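Local structure of chitinase (Chromobacterium violaceum, 4TXG) at residues 557-560 / 565-568; 340-345 / 381-386; 113-118 / 784-789; 151-156 / 638-643; 248-253 / 298-303. The protein probably binds and hydrolyses chitin as a family 18 glycoside hydrolase. All coordinates share one frame; numbering follows the deposited sequence.

How the contacts relate
Contacts 2 and 5 belong to the (beta/alpha)8 barrel of the hydrolase; their centres are about 21 Å apart and their nearest atoms about 8 Å. Contact 5 sits beside strand 308-312, which carries part of the DxxDxDxE signature of the family. Contact 4 reaches the same barrel sheet through strand 155-161, its nearest atoms about 8 Å from contact 5, and a cesium ion is bound by its loop. Contact 1 is a hairpin in the insertion between the last two barrel strands, its centre about 38 Å from those of contacts 2 and 5. Contact 3 joins the two ends of the modelled chain, so the other four are nested within its loop.

Contact 1: residues 557-560 / 565-568; sequences RNYN and APWL
Arg557 and Leu568 open the pairing as a non-hydrogen-bonded antiparallel pair, with CD2 of Leu568 packed 3.8 Å from Arg557 CA. The arginine chain, extended from CG to NE, carries its guanidinium past Pro566, where NH2 comes 3.9 Å from CB; the polar end forms a salt bridge with Asp581 and bonds to Gln583. Next, Asn558 and Trp567 exchange two backbone bonds, Asn558 N to Trp567 O at 2.8 Å and Trp567 N to Asn558 O at 3.0 Å. Asn558 CB rests over the indole face, nearest CE2, in a CH-pi contact 3.4 Å from the centroid of the six-membered ring and 21° off its normal. The amide plane lies only 16° from the ring plane, and both Asn558 OD1 and Trp567 NE1 bond to Asn476. Tyr559 turns to the other face, alongside Pro566: CD1 meets Pro566 CB 3.6 Å away at the ring edge, while Ala565 O lies over one ring face. Asn560 closes the pairing, donating its N to Ala565 O at 2.9 Å and accepting Ala565 N in return, and its CB touches the indole edge at CZ3. Strand 556-560 is an outermost strand of a four-stranded antiparallel sheet between the last two barrel strands, probably part of the alpha+beta insertion of family 18 chitinases; Phe576 of strand 575-578 stacks on Trp567, helix 582-594 lies against Tyr559 and Pro566, and helix 522-530 beside Arg557 and Leu568.

Contact 2: residues 340-345 / 381-386; sequences KGYVAL and ETFQGL
The Tyr342 ring is met at its edge, in plane, by Phe383, whose CE1 lies 3.7 Å from Tyr342 CE2. The two rings make an oblique pair, planes 65° apart, with centroids separated by 5.9 Å. One face of the Phe383 ring carries CD2 of Leu386, 3.5 Å above the plane and offset toward the rim. Tyr342 reaches this position because its CG stands anti to the backbone N (chi1 -171°), which sends the ring off helix 338-360 toward the loop. Both aromatics also touch strand 365-371, Tyr342 at Ala368 and Phe383 at Val370. This is the outer layer of a (beta/alpha)8 barrel: helix 338-360 precedes strand 365-371 and the 381-386 loop leads on to strand 391-395, so the contact joins the helix before strand 365-371 to the loop after it. Beside the rings the backbones come close, Val343 CA lying 5.0 Å from Gly385 CA. The glycine presents bare backbone there, and Val343 CG2 packs 4.0 Å from Gly385 N and also against Gln384 CB. Gln384 is bent at chi2 and folds back on its own loop: NE2 donates to Glu381 OE1 at 2.9 Å, meeting the carboxylate oxygen nearly along its C-O bond, while OE1 accepts Thr382 N, a donor well above its carbonyl plane. Phe383 is further covered by Tyr447 of helix 441-448.

Contact 3: residues 113-118 / 784-789; sequences PPPTGN and APYLPY
CH-pi and apolar contact dominate where Pro115 lies over one face of the Tyr786 ring. Pro115 CD sits 3.8 Å from the ring centroid, 16° off the normal, and is displaced toward the CG and CD1 end of the ring; it rises 3.6 Å above the plane. Pro115 CB covers the other end, 3.6 Å from Tyr786 CZ and 3.8 Å from Tyr786 OH, while Pro115 CG is somewhat farther, about 4.1 Å from Tyr786 CE2. The pyrrolidine thus spans the length of the phenol ring.

Polar contact is slight. Pro113 O approaches the same ring at its edge, close to the ring plane and 3.6 Å from Tyr786 CD1, and no hydrogen bond joins the two segments.

The backbone supplies the setting. Tyr786 occupies the third position of a type I beta turn from Ala784 to Leu787, closed by a weak bond, 3.4 Å from Leu787 N to Ala784 O. With CG beside the backbone N (chi1 -57°), the ring projects from this turn toward the prolines. Farther along, a backbone bond between Tyr789 and Val110 continues the link between the two chain ends, and Pro788 ties the C-terminal segment to Ala656. Pro115 also touches Leu120, next to Cys121 of the disulfide with Cys137.

With proline hydrogens over a pi face and a carbonyl oxygen at the rim, the contact rests on dispersion and weak CH-pi electrostatics, with no hydrogen bond between the segments to set its orientation.

Contact 4: residues 151-156 / 638-643; sequences GSRRRI and QPPKVS. With CS (cesium ion), chain I.
Gln638 O is gripped end-on by both terminal nitrogens of Arg153, NH1 at 2.8 Å and NH2 at 3.1 Å. The carbonyl oxygen lies in the guanidinium plane, but the two donors reach it differently: NH2 comes nearly in line with the C=O bond, whereas NH1 stands 46° above the carbonyl plane. Pro640 covers a face of the same group, its CG 3.8 Å above the plane and over its centre. The guanidinium arrives there because the Arg153 side chain, extended as far as CD, turns at chi3 (57°). NH2 also forms a salt bridge with Asp593, whose other carboxylate oxygen takes NE of Arg154. The two arginines are layered as well: CG of Arg153 sits 3.7 Å above the centre of the Arg154 guanidinium plane, and NH2 of Arg154 lies at the edge of Arg153. Ser152 OG donates to Arg154 O at 2.7 Å, in the carbonyl plane, bridging the residue between them.

These links join the entry to barrel strand 155-161 with the loop that leaves helix 627-636, and Arg153 also pairs through its backbone with Phe636 at the end of that helix. Farther along the loop, Lys641 O binds a cesium ion at 3.3 Å. A water 3.5 Å from the ion is hydrogen-bonded to Pro640 O, so two successive carbonyl groups face the site, one directly and one through water.

Asp593 probably offsets part of the charge of both arginines, while Gln638 O takes the N-H groups of Arg153 as a neutral acceptor; the long cesium distances suit a large, weakly polarising ion.

Contact 5: residues 248-253 / 298-303; sequences TLISVG and VAFLRK
Ile250 and Phe300 are brought together by matching first torsions: Ile250 CG1 and Phe300 CG both stand anti to their backbone N (chi1 -180° and -171°). Ile250 therefore sends CG1 out from the strand while Phe300 extends its ring from the helix, and the side chains cross at about a right angle. The ring meets the isoleucine chiefly through CE1, 3.8 Å from Ile250 CG1 and 3.9 Å from Ile250 CB, an oblique approach. Ile250 CG2 points between its backbone N and carbonyl carbon, which directs it to the neighbouring helix residue: it lies 4.0 Å from Leu301 CD2 and 4.1 Å from Phe300 CD1. One isoleucine thus bridges the two successive helix residues, at a CA-CA separation of 8.2 Å between Ile250 and Leu301.

The contact is purely apolar and fully buried. Strand 308-312 continues the cover, since Val309 touches both Ile250 and Leu301, and Tyr188 and Ala191 of strand 185-193 also pack on Ile250. Leu301 in turn touches Leu353 of helix 338-360, while Phe300 pairs edge-to-face with Tyr304 farther along its own helix.

Neighbouring positions on the strand look the other way: Ser251, part of the SxGG motif characteristic of family 18, bonds through OG to Asp310 of the DxxDxDxE signature. Ile250 faces outward to helix 287-304, which then leads to strand 308-312, parallel to strand 247-253 and paired with it. Such packing of helix on strand is the beta-alpha-beta unit of a (beta/alpha)8 TIM barrel, the fold of the family 18 hydrolases.

Contact 1: residues 557-560 / 565-568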
# COMPACT_ATOMS: atom_id res chain seq x y z
N ARG A 557 -1.75 -25.24 14.93
CA ARG A 557 -2.08 -23.83 14.83
C ARG A 557 -1.82 -23.11 16.14
O ARG A 557 -2.20 -23.58 17.22
CB ARG A 557 -3.54 -23.63 14.41
CG ARG A 557 -3.94 -22.15 14.26
CD ARG A 557 -5.39 -22.02 13.82
NE ARG A 557 -5.80 -20.63 13.70
CZ ARG A 557 -6.15 -19.86 14.73
NH1 ARG A 557 -6.12 -20.33 15.97
NH2 ARG A 557 -6.53 -18.60 14.51
N ASN A 558 -1.15 -21.97 16.03
CA ASN A 558 -0.86 -21.09 17.15
C ASN A 558 -1.50 -19.75 16.89
O ASN A 558 -1.72 -19.38 15.74
CB ASN A 558 0.65 -20.92 17.33
CG ASN A 558 1.30 -22.12 17.96
OD1 ASN A 558 1.71 -22.07 19.13
ND2 ASN A 558 1.40 -23.21 17.21
N TYR A 559 -1.79 -19.00 17.94
CA TYR A 559 -2.30 -17.65 17.75
C TYR A 559 -1.74 -16.74 18.82
O TYR A 559 -1.67 -17.11 19.99
CB TYR A 559 -3.83 -17.60 17.77
CG TYR A 559 -4.40 -16.29 17.26
CD1 TYR A 559 -4.57 -16.08 15.90
CD2 TYR A 559 -4.75 -15.26 18.13
CE1 TYR A 559 -5.08 -14.88 15.41
CE2 TYR A 559 -5.27 -14.05 17.65
CZ TYR A 559 -5.43 -13.88 16.29
OH TYR A 559 -5.94 -12.70 15.78
N ASN A 560 -1.34 -15.54 18.41
CA ASN A 560 -0.87 -14.54 19.35
C ASN A 560 -1.74 -13.29 19.23
O ASN A 560 -1.70 -12.60 18.21
CB ASN A 560 0.61 -14.23 19.08
CG ASN A 560 1.21 -13.25 20.06
OD1 ASN A 560 0.72 -12.14 20.22
ND2 ASN A 560 2.29 -13.66 20.73
N ALA A 565 -1.90 -12.52 15.12
CA ALA A 565 -1.19 -13.37 14.16
C ALA A 565 -1.37 -14.86 14.44
O ALA A 565 -1.04 -15.33 15.52
CB ALA A 565 0.28 -13.01 14.15
N PRO A 566 -1.91 -15.60 13.46
CA PRO A 566 -1.91 -17.06 13.53
C PRO A 566 -0.71 -17.63 12.77
O PRO A 566 -0.18 -16.98 11.87
CB PRO A 566 -3.22 -17.44 12.83
CG PRO A 566 -3.46 -16.32 11.82
CD PRO A 566 -2.67 -15.09 12.30
N TRP A 567 -0.31 -18.83 13.14
CA TRP A 567 0.68 -19.55 12.37
C TRP A 567 0.58 -21.04 12.61
O TRP A 567 -0.11 -21.50 13.52
CB TRP A 567 2.10 -19.08 12.69
CG TRP A 567 2.65 -19.40 14.06
CD1 TRP A 567 3.48 -20.45 14.39
CD2 TRP A 567 2.48 -18.64 15.26
NE1 TRP A 567 3.82 -20.38 15.72
CE2 TRP A 567 3.23 -19.26 16.28
CE3 TRP A 567 1.77 -17.47 15.57
CZ2 TRP A 567 3.27 -18.78 17.58
CZ3 TRP A 567 1.81 -16.99 16.87
CH2 TRP A 567 2.56 -17.64 17.86
N LEU A 568 1.27 -21.78 11.75
CA LEU A 568 1.41 -23.21 11.93
C LEU A 568 2.83 -23.50 12.36
O LEU A 568 3.78 -23.00 11.76
CB LEU A 568 1.09 -23.95 10.64
CG LEU A 568 -0.32 -23.76 10.10
CD1 LEU A 568 -0.44 -24.47 8.77
CD2 LEU A 568 -1.33 -24.30 11.11

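Contact 2: residues 340-345 / 381-386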
# COMPACT_ATOMS: atom_id res chain seq x y z
N LYS A 340 11.43 13.00 -6.58
CA LYS A 340 10.94 14.00 -7.54
C LYS A 340 10.27 13.33 -8.74
O LYS A 340 9.26 13.83 -9.26
CB LYS A 340 12.08 14.89 -8.04
CG LYS A 340 12.72 15.70 -6.94
CD LYS A 340 11.76 16.73 -6.41
CE LYS A 340 11.98 18.07 -7.07
NZ LYS A 340 13.29 18.74 -6.74
N GLY A 341 10.83 12.22 -9.20
CA GLY A 341 10.27 11.51 -10.34
C GLY A 341 8.89 10.96 -10.03
O GLY A 341 8.00 10.97 -10.88
N TYR A 342 8.72 10.48 -8.81
CA TYR A 342 7.46 9.86 -8.41
C TYR A 342 6.38 10.91 -8.21
O TYR A 342 5.22 10.72 -8.61
CB TYR A 342 7.67 9.06 -7.14
CG TYR A 342 6.53 8.18 -6.69
CD1 TYR A 342 6.04 7.16 -7.50
CD2 TYR A 342 6.00 8.33 -5.42
CE1 TYR A 342 5.03 6.33 -7.04
CE2 TYR A 342 4.99 7.51 -4.97
CZ TYR A 342 4.51 6.52 -5.78
OH TYR A 342 3.51 5.70 -5.30
N VAL A 343 6.76 12.03 -7.61
CA VAL A 343 5.83 13.14 -7.45
C VAL A 343 5.40 13.66 -8.82
O VAL A 343 4.21 13.91 -9.06
CB VAL A 343 6.44 14.26 -6.60
CG1 VAL A 343 5.61 15.52 -6.70
CG2 VAL A 343 6.54 13.80 -5.15
N ALA A 344 6.35 13.79 -9.74
CA ALA A 344 6.02 14.23 -11.10
C ALA A 344 5.08 13.24 -11.81
O ALA A 344 4.15 13.65 -12.51
CB ALA A 344 7.28 14.43 -11.93
N LEU A 345 5.33 11.94 -11.63
CA LEU A 345 4.46 10.92 -12.20
C LEU A 345 3.02 11.07 -11.69
O LEU A 345 2.07 11.11 -12.47
CB LEU A 345 5.00 9.52 -11.87
CG LEU A 345 4.05 8.38 -12.23
CD1 LEU A 345 3.84 8.34 -13.74
CD2 LEU A 345 4.58 7.04 -11.72
N GLU A 381 11.09 10.65 1.79
CA GLU A 381 10.86 12.02 2.26
C GLU A 381 9.61 12.08 3.14
O GLU A 381 9.57 11.42 4.16
CB GLU A 381 10.80 12.98 1.06
CG GLU A 381 12.16 12.93 0.29
CD GLU A 381 12.35 14.00 -0.77
OE1 GLU A 381 11.47 14.88 -0.90
OE2 GLU A 381 13.40 13.96 -1.46
N THR A 382 8.59 12.84 2.74
CA THR A 382 7.32 12.85 3.48
C THR A 382 6.15 12.32 2.64
O THR A 382 4.98 12.61 2.93
CB THR A 382 6.96 14.27 3.97
OG1 THR A 382 6.76 15.14 2.84
CG2 THR A 382 8.06 14.84 4.84
N PHE A 383 6.46 11.52 1.62
CA PHE A 383 5.44 11.01 0.70
C PHE A 383 4.54 12.15 0.20
O PHE A 383 3.31 12.08 0.29
CB PHE A 383 4.60 9.90 1.35
CG PHE A 383 4.21 8.82 0.37
CD1 PHE A 383 3.64 9.16 -0.85
CD2 PHE A 383 4.46 7.49 0.65
CE1 PHE A 383 3.28 8.18 -1.76
CE2 PHE A 383 4.11 6.51 -0.27
CZ PHE A 383 3.53 6.86 -1.46
N GLN A 384 5.18 13.19 -0.32
CA GLN A 384 4.47 14.36 -0.83
C GLN A 384 3.41 13.99 -1.87
O GLN A 384 2.40 14.69 -2.01
CB GLN A 384 5.48 15.35 -1.43
CG GLN A 384 6.44 15.98 -0.40
CD GLN A 384 7.75 15.24 -0.28
OE1 GLN A 384 7.76 14.01 -0.12
NE2 GLN A 384 8.86 15.97 -0.34
N GLY A 385 3.62 12.88 -2.57
CA GLY A 385 2.70 12.44 -3.61
C GLY A 385 1.32 11.98 -3.14
O GLY A 385 0.43 11.79 -3.97
N LEU A 386 1.14 11.80 -1.84
CA LEU A 386 -0.15 11.34 -1.32
C LEU A 386 -1.33 12.23 -1.73
O LEU A 386 -2.45 11.74 -1.91
CB LEU A 386 -0.11 11.24 0.21
CG LEU A 386 0.78 10.12 0.78
CD1 LEU A 386 0.79 10.18 2.30
CD2 LEU A 386 0.30 8.76 0.31

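Contact 3: residues 113-118 / 784-789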
# COMPACT_ATOMS: atom_id res chain seq x y z
N PRO A 113 -15.45 32.84 -3.00
CA PRO A 113 -16.64 32.13 -3.49
C PRO A 113 -16.69 30.69 -3.00
O PRO A 113 -15.70 29.97 -3.13
CB PRO A 113 -16.47 32.18 -5.01
CG PRO A 113 -15.59 33.36 -5.26
CD PRO A 113 -14.66 33.42 -4.09
N PRO A 114 -17.83 30.26 -2.44
CA PRO A 114 -17.98 28.91 -1.89
C PRO A 114 -17.91 27.84 -2.98
O PRO A 114 -18.16 28.15 -4.15
CB PRO A 114 -19.38 28.93 -1.26
CG PRO A 114 -19.76 30.36 -1.15
CD PRO A 114 -19.06 31.06 -2.27
N PRO A 115 -17.57 26.60 -2.60
CA PRO A 115 -17.54 25.51 -3.58
C PRO A 115 -18.94 25.20 -4.08
O PRO A 115 -19.89 25.28 -3.31
CB PRO A 115 -16.97 24.33 -2.79
CG PRO A 115 -17.32 24.63 -1.37
CD PRO A 115 -17.27 26.13 -1.24
N THR A 116 -19.07 24.90 -5.37
CA THR A 116 -20.36 24.50 -5.91
C THR A 116 -20.21 23.27 -6.78
O THR A 116 -19.10 22.88 -7.15
CB THR A 116 -21.03 25.62 -6.75
OG1 THR A 116 -20.25 25.87 -7.93
CG2 THR A 116 -21.17 26.90 -5.94
N GLY A 117 -21.34 22.66 -7.12
CA GLY A 117 -21.35 21.51 -8.01
C GLY A 117 -20.43 20.39 -7.55
O GLY A 117 -20.44 19.99 -6.39
N ASN A 118 -19.61 19.90 -8.48
CA ASN A 118 -18.74 18.77 -8.20
C ASN A 118 -17.71 19.02 -7.10
O ASN A 118 -17.24 18.09 -6.44
CB ASN A 118 -18.03 18.35 -9.48
CG ASN A 118 -18.91 17.51 -10.38
OD1 ASN A 118 -19.40 16.46 -9.97
ND2 ASN A 118 -19.11 17.97 -11.62
N ALA A 784 -7.25 25.09 3.50
CA ALA A 784 -8.59 25.62 3.70
C ALA A 784 -8.85 26.77 2.71
O ALA A 784 -8.98 27.92 3.12
CB ALA A 784 -8.77 26.09 5.15
N PRO A 785 -8.94 26.44 1.42
CA PRO A 785 -8.98 27.45 0.35
C PRO A 785 -10.28 28.25 0.28
O PRO A 785 -10.30 29.29 -0.39
CB PRO A 785 -8.80 26.61 -0.91
CG PRO A 785 -9.39 25.29 -0.56
CD PRO A 785 -9.01 25.06 0.87
N TYR A 786 -11.34 27.81 0.95
CA TYR A 786 -12.61 28.52 0.88
C TYR A 786 -12.92 29.40 2.09
O TYR A 786 -13.92 30.11 2.09
CB TYR A 786 -13.76 27.53 0.67
CG TYR A 786 -13.62 26.66 -0.55
CD1 TYR A 786 -13.80 27.17 -1.82
CD2 TYR A 786 -13.34 25.30 -0.42
CE1 TYR A 786 -13.70 26.36 -2.95
CE2 TYR A 786 -13.23 24.48 -1.54
CZ TYR A 786 -13.41 25.02 -2.79
OH TYR A 786 -13.30 24.21 -3.91
N LEU A 787 -12.09 29.35 3.12
CA LEU A 787 -12.28 30.26 4.25
C LEU A 787 -11.93 31.68 3.84
O LEU A 787 -11.03 31.88 3.02
CB LEU A 787 -11.42 29.84 5.45
CG LEU A 787 -11.78 28.53 6.17
CD1 LEU A 787 -10.80 28.31 7.32
CD2 LEU A 787 -13.22 28.57 6.68
N PRO A 788 -12.63 32.67 4.40
CA PRO A 788 -12.20 34.06 4.22
C PRO A 788 -10.78 34.21 4.75
O PRO A 788 -10.45 33.55 5.74
CB PRO A 788 -13.21 34.87 5.04
CG PRO A 788 -13.75 33.89 6.04
CD PRO A 788 -13.77 32.56 5.33
N TYR A 789 -9.95 35.03 4.12
CA TYR A 789 -8.54 35.02 4.49
C TYR A 789 -7.95 36.39 4.74
O TYR A 789 -8.45 37.41 4.27
CB TYR A 789 -7.71 34.29 3.42
CG TYR A 789 -7.61 34.97 2.07
CD1 TYR A 789 -8.53 34.71 1.06
CD2 TYR A 789 -6.55 35.83 1.79
CE1 TYR A 789 -8.43 35.32 -0.18
CE2 TYR A 789 -6.44 36.43 0.55
CZ TYR A 789 -7.37 36.17 -0.43
OH TYR A 789 -7.25 36.78 -1.66

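Contact 4: residues 151-156 / 638-643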
# COMPACT_ATOMS: atom_id res chain seq x y z
N GLY A 151 -23.44 -1.95 -0.49
CA GLY A 151 -23.84 -1.48 0.82
C GLY A 151 -22.76 -1.54 1.89
O GLY A 151 -23.07 -1.54 3.08
N SER A 152 -21.50 -1.58 1.47
CA SER A 152 -20.41 -1.68 2.43
C SER A 152 -20.01 -0.33 3.02
O SER A 152 -20.02 0.69 2.33
CB SER A 152 -19.19 -2.34 1.78
OG SER A 152 -18.17 -2.54 2.76
N ARG A 153 -19.68 -0.33 4.30
CA ARG A 153 -19.13 0.82 5.01
C ARG A 153 -17.64 1.03 4.72
O ARG A 153 -17.11 2.13 4.91
CB ARG A 153 -19.35 0.62 6.52
CG ARG A 153 -18.76 1.67 7.46
CD ARG A 153 -19.22 1.45 8.91
NE ARG A 153 -18.89 0.11 9.42
CZ ARG A 153 -19.73 -0.92 9.46
NH1 ARG A 153 -20.97 -0.79 9.02
NH2 ARG A 153 -19.32 -2.09 9.95
N ARG A 154 -16.97 -0.03 4.28
CA ARG A 154 -15.53 -0.01 4.06
C ARG A 154 -15.18 -0.48 2.66
O ARG A 154 -15.87 -1.34 2.11
CB ARG A 154 -14.80 -0.92 5.06
CG ARG A 154 -15.13 -0.65 6.51
CD ARG A 154 -14.47 0.63 7.03
NE ARG A 154 -15.05 0.98 8.33
CZ ARG A 154 -15.22 2.21 8.77
NH1 ARG A 154 -14.81 3.25 8.03
NH2 ARG A 154 -15.80 2.41 9.94
N ARG A 155 -14.09 0.03 2.10
CA ARG A 155 -13.59 -0.56 0.87
C ARG A 155 -13.17 -1.99 1.15
O ARG A 155 -12.65 -2.30 2.22
CB ARG A 155 -12.43 0.24 0.29
CG ARG A 155 -12.78 1.67 -0.05
CD ARG A 155 -11.69 2.31 -0.90
NE ARG A 155 -11.95 3.73 -1.06
CZ ARG A 155 -11.55 4.65 -0.19
NH1 ARG A 155 -10.86 4.28 0.88
NH2 ARG A 155 -11.83 5.94 -0.40
N ILE A 156 -13.42 -2.86 0.18
CA ILE A 156 -12.99 -4.25 0.21
C ILE A 156 -12.37 -4.48 -1.16
O ILE A 156 -13.08 -4.65 -2.16
CB ILE A 156 -14.14 -5.22 0.49
CG1 ILE A 156 -14.78 -4.91 1.85
CG2 ILE A 156 -13.65 -6.68 0.44
CD1 ILE A 156 -16.05 -5.71 2.13
N GLN A 638 -22.92 -4.54 7.78
CA GLN A 638 -23.87 -4.52 8.89
C GLN A 638 -23.35 -3.54 9.95
O GLN A 638 -22.19 -3.18 9.91
CB GLN A 638 -24.04 -5.93 9.47
CG GLN A 638 -24.64 -6.94 8.48
CD GLN A 638 -26.06 -6.58 8.04
OE1 GLN A 638 -26.79 -5.89 8.75
NE2 GLN A 638 -26.45 -7.05 6.86
N PRO A 639 -24.22 -3.10 10.87
CA PRO A 639 -23.74 -2.13 11.88
C PRO A 639 -22.51 -2.62 12.64
O PRO A 639 -22.37 -3.83 12.87
CB PRO A 639 -24.94 -2.00 12.81
CG PRO A 639 -26.12 -2.23 11.91
CD PRO A 639 -25.68 -3.31 10.96
N PRO A 640 -21.61 -1.70 13.00
CA PRO A 640 -20.39 -2.02 13.75
C PRO A 640 -20.72 -2.73 15.06
O PRO A 640 -21.70 -2.37 15.70
CB PRO A 640 -19.76 -0.65 14.03
CG PRO A 640 -20.40 0.28 13.06
CD PRO A 640 -21.76 -0.25 12.78
N LYS A 641 -19.91 -3.72 15.44
CA LYS A 641 -20.07 -4.40 16.73
C LYS A 641 -19.89 -3.46 17.91
O LYS A 641 -20.58 -3.57 18.92
CB LYS A 641 -19.06 -5.54 16.85
CG LYS A 641 -19.34 -6.74 15.96
CD LYS A 641 -18.19 -7.72 15.99
CE LYS A 641 -18.25 -8.66 14.79
NZ LYS A 641 -19.44 -9.53 14.87
N VAL A 642 -18.95 -2.54 17.76
CA VAL A 642 -18.64 -1.56 18.80
C VAL A 642 -19.11 -0.19 18.34
O VAL A 642 -18.86 0.19 17.20
CB VAL A 642 -17.14 -1.53 19.10
CG1 VAL A 642 -16.82 -0.45 20.11
CG2 VAL A 642 -16.68 -2.89 19.60
N SER A 643 -19.79 0.53 19.22
CA SER A 643 -20.29 1.86 18.86
C SER A 643 -19.31 2.95 19.27
O SER A 643 -18.11 2.71 19.38
CB SER A 643 -21.66 2.10 19.50
OG SER A 643 -21.62 1.90 20.90
CS CS I . -22.88 -1.53 20.02
O HOH W 1 -24.08 -3.39 17.35

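Contact 5: residues 248-253 / 298-303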
# COMPACT_ATOMS: atom_id res chain seq x y z
N THR A 248 -13.27 -1.41 -11.17
CA THR A 248 -12.05 -2.12 -11.55
C THR A 248 -10.91 -1.14 -11.83
O THR A 248 -11.12 -0.07 -12.42
CB THR A 248 -12.26 -3.03 -12.78
OG1 THR A 248 -12.77 -2.27 -13.88
CG2 THR A 248 -13.24 -4.15 -12.43
N LEU A 249 -9.72 -1.50 -11.37
CA LEU A 249 -8.54 -0.68 -11.60
C LEU A 249 -7.42 -1.54 -12.17
O LEU A 249 -7.30 -2.72 -11.83
CB LEU A 249 -8.06 -0.00 -10.30
CG LEU A 249 -9.03 1.05 -9.73
CD1 LEU A 249 -9.97 0.41 -8.72
CD2 LEU A 249 -8.27 2.20 -9.10
N ILE A 250 -6.62 -0.96 -13.05
CA ILE A 250 -5.47 -1.67 -13.60
C ILE A 250 -4.24 -1.39 -12.73
O ILE A 250 -3.85 -0.23 -12.54
CB ILE A 250 -5.24 -1.30 -15.10
CG1 ILE A 250 -4.04 -2.05 -15.67
CG2 ILE A 250 -5.13 0.23 -15.30
CD1 ILE A 250 -4.21 -3.59 -15.66
N SER A 251 -3.65 -2.44 -12.16
CA SER A 251 -2.44 -2.26 -11.36
C SER A 251 -1.21 -2.37 -12.24
O SER A 251 -1.11 -3.28 -13.07
CB SER A 251 -2.37 -3.28 -10.23
OG SER A 251 -3.49 -3.17 -9.39
N VAL A 252 -0.27 -1.46 -12.05
CA VAL A 252 0.90 -1.38 -12.90
C VAL A 252 2.16 -1.56 -12.06
O VAL A 252 2.37 -0.84 -11.09
CB VAL A 252 0.98 -0.03 -13.64
CG1 VAL A 252 2.11 -0.04 -14.69
CG2 VAL A 252 -0.37 0.32 -14.27
N GLY A 253 2.99 -2.55 -12.42
CA GLY A 253 4.24 -2.77 -11.71
C GLY A 253 4.29 -4.07 -10.93
O GLY A 253 4.23 -5.16 -11.50
N VAL A 298 -4.74 6.98 -19.79
CA VAL A 298 -6.04 7.51 -20.19
C VAL A 298 -6.62 6.67 -21.33
O VAL A 298 -7.78 6.27 -21.29
CB VAL A 298 -5.94 9.00 -20.63
CG1 VAL A 298 -7.21 9.45 -21.33
CG2 VAL A 298 -5.64 9.89 -19.42
N ALA A 299 -5.80 6.38 -22.34
CA ALA A 299 -6.29 5.62 -23.49
C ALA A 299 -6.69 4.20 -23.09
O ALA A 299 -7.66 3.65 -23.62
CB ALA A 299 -5.23 5.58 -24.59
N PHE A 300 -5.93 3.62 -22.17
CA PHE A 300 -6.18 2.26 -21.70
C PHE A 300 -7.49 2.18 -20.92
O PHE A 300 -8.31 1.29 -21.15
CB PHE A 300 -5.01 1.80 -20.83
CG PHE A 300 -5.05 0.34 -20.45
CD1 PHE A 300 -5.71 -0.08 -19.32
CD2 PHE A 300 -4.38 -0.59 -21.23
CE1 PHE A 300 -5.73 -1.44 -18.97
CE2 PHE A 300 -4.38 -1.94 -20.89
CZ PHE A 300 -5.05 -2.36 -19.76
N LEU A 301 -7.69 3.12 -20.00
CA LEU A 301 -8.94 3.18 -19.24
C LEU A 301 -10.16 3.31 -20.17
O LEU A 301 -11.18 2.64 -19.98
CB LEU A 301 -8.93 4.35 -18.27
CG LEU A 301 -7.86 4.35 -17.18
CD1 LEU A 301 -8.17 5.39 -16.11
CD2 LEU A 301 -7.68 2.99 -16.57
N ARG A 302 -10.04 4.18 -21.16
CA ARG A 302 -11.13 4.40 -22.11
C ARG A 302 -11.40 3.15 -22.96
O ARG A 302 -12.55 2.85 -23.27
CB ARG A 302 -10.80 5.59 -23.02
CG ARG A 302 -11.01 6.92 -22.34
CD ARG A 302 -10.39 8.06 -23.13
NE ARG A 302 -10.89 9.35 -22.66
CZ ARG A 302 -10.37 10.53 -23.01
NH1 ARG A 302 -9.33 10.59 -23.83
NH2 ARG A 302 -10.90 11.65 -22.54
N LYS A 303 -10.34 2.44 -23.31
CA LYS A 303 -10.47 1.30 -24.22
C LYS A 303 -11.12 0.09 -23.57
O LYS A 303 -11.93 -0.61 -24.19
CB LYS A 303 -9.09 0.90 -24.76
CG LYS A 303 -9.13 -0.25 -25.76
CD LYS A 303 -7.74 -0.46 -26.36
CE LYS A 303 -7.77 -1.47 -27.49
NZ LYS A 303 -6.38 -1.67 -28.02